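Local coordinates for organic hydroperoxide resistance protein (Elizabethkingia anophelis NUHP1, PDB 6D9N), which probably detoxifies organic hydroperoxides by thiol-dependent reduction, as a peroxidase of the OsmC/Ohr family that relies on a pair of reactive cysteines, at the interface of chains A and B. Residues are numbered along the deposited sequence; one frame, centred on the assembly and turned at random. Chains: chain A/B, Organic hydroperoxide resistance protein.

The interface of chains A and B. Residues chain A 95, 97, 99-100; chain B 127, 129-130, 133.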
loop_
_atom_site.group_PDB
_atom_site.type_symbol
_atom_site.label_atom_id
_atom_site.label_comp_id
_atom_site.label_asym_id
_atom_site.label_seq_id
_atom_site.Cartn_x
_atom_site.Cartn_y
_atom_site.Cartn_z
ATOM N N ILE A 95 13.902 -4.351 10.970
ATOM C CA ILE A 95 13.510 -3.744 12.242
ATOM C C ILE A 95 13.704 -4.740 13.385
ATOM O O ILE A 95 14.206 -5.847 13.182
ATOM C CB ILE A 95 12.081 -3.164 12.195
ATOM C CG1 ILE A 95 11.013 -4.213 11.832
ATOM C CG2 ILE A 95 11.982 -2.008 11.176
ATOM C CD1 ILE A 95 9.595 -3.633 11.863
ATOM N N ASN A 97 12.071 -6.806 15.370
ATOM C CA ASN A 97 11.556 -8.170 15.468
ATOM C C ASN A 97 12.239 -9.130 14.501
ATOM O O ASN A 97 11.851 -10.302 14.435
ATOM C CB ASN A 97 10.022 -8.210 15.294
ATOM C CG ASN A 97 9.552 -7.719 13.920
ATOM O OD1 ASN A 97 10.363 -7.387 13.047
ATOM N ND2 ASN A 97 8.217 -7.657 13.731
ATOM N N GLY A 99 11.929 -8.841 11.410
ATOM C CA GLY A 99 11.200 -8.583 10.192
ATOM C C GLY A 99 11.585 -7.241 9.622
ATOM O O GLY A 99 12.636 -6.679 9.927
ATOM N N PHE A 100 10.733 -6.752 8.737
ATOM C CA PHE A 100 11.074 -5.590 7.929
ATOM C C PHE A 100 10.015 -4.516 8.073
ATOM O O PHE A 100 8.840 -4.811 8.309
ATOM C CB PHE A 100 11.272 -5.992 6.449
ATOM C CG PHE A 100 12.388 -6.977 6.292
ATOM C CD1 PHE A 100 12.146 -8.339 6.354
ATOM C CD2 PHE A 100 13.698 -6.537 6.172
ATOM C CE1 PHE A 100 13.178 -9.255 6.287
ATOM C CE2 PHE A 100 14.745 -7.451 6.090
ATOM C CZ PHE A 100 14.483 -8.808 6.160
ATOM N N GLN B 127 4.972 -11.187 11.132
ATOM C CA GLN B 127 5.983 -10.348 11.729
ATOM C C GLN B 127 7.016 -9.880 10.714
ATOM O O GLN B 127 7.686 -8.875 10.966
ATOM C CB GLN B 127 6.664 -11.086 12.891
ATOM C CG GLN B 127 5.694 -11.418 14.037
ATOM C CD GLN B 127 5.006 -10.155 14.672
ATOM O OE1 GLN B 127 5.658 -9.104 14.966
ATOM N NE2 GLN B 127 3.680 -10.239 14.835
ATOM N N CYS B 129 6.420 -9.285 7.187
ATOM C CA CYS B 129 5.778 -8.409 6.204
ATOM C C CYS B 129 5.752 -6.943 6.651
ATOM O O CYS B 129 5.093 -6.616 7.658
ATOM C CB CYS B 129 4.352 -8.934 6.021
ATOM S SG CYS B 129 3.257 -7.970 5.005
ATOM N N PRO B 130 6.359 -6.025 5.898
ATOM C CA PRO B 130 6.272 -4.613 6.314
ATOM C C PRO B 130 4.873 -4.041 6.368
ATOM O O PRO B 130 4.648 -3.145 7.191
ATOM C CB PRO B 130 7.138 -3.877 5.279
ATOM C CG PRO B 130 8.177 -4.887 4.968
ATOM C CD PRO B 130 7.455 -6.237 4.965
ATOM N N ASN B 133 3.628 -4.878 9.798
ATOM C CA ASN B 133 4.247 -4.027 10.806
ATOM C C ASN B 133 3.754 -2.593 10.720
ATOM O O ASN B 133 3.615 -1.938 11.753
ATOM C CB ASN B 133 5.767 -4.111 10.670
ATOM C CG ASN B 133 6.276 -5.484 11.071
ATOM O OD1 ASN B 133 5.900 -5.991 12.127
ATOM N ND2 ASN B 133 7.123 -6.092 10.249
#
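B:Asn133 reaches from chain B towards the backbone of A:Phe100 and the side chain of A:Asn97, and its amide can serve both because it donates and accepts. B:Asn133 CB lies 4.0 Å from the A:Ile95 methyl CD1, and CG also lies beside that methyl; the side chains run antiparallel, flank to flank, and an aliphatic isoleucine suits this side of the amide. At the tip, B:Asn133 ND2 donates across the interface to A:Phe100 O at 2.9 Å, tilted from both planes. Within chain B, B:Asn133 ND2 also donates to B:Gln127 O at 2.9 Å, a straighter bond (165° at H) in its own amide plane but above the acceptor's carbonyl plane. Together they fix the amide's rotation, so that B:Asn133 OD1 accepts a longer bond of 3.3 Å from A:Asn97 ND2.

A:Asn97 ND2 also donates to B:Gln127 OE1 at 3.2 Å, the amide planes standing 88° apart. Glutamine is long enough to bring this oxygen over from the helix end, its chain bent at chi2 (-59°). Asparagine suits position 97 because OD1 faces back into its own loop, accepting the A:Gly99 N-H from above its carbonyl plane. Beside the A:Phe100 carbonyl, B:Pro130 CG packs 3.6 Å from A:Phe100 CB; proline, apolar and lacking an N-H, suits the first turn of helix 130-135.

The loop joining strands 85-94 and 100-109, with A:Phe100 opening the second strand, meets the junction of helices 115-128 and 130-135 in chain B, next to B:Cys129, one of the two Ohr cysteines and disulfide partner of B:Cys65; a twin contact lies across the two-fold axis.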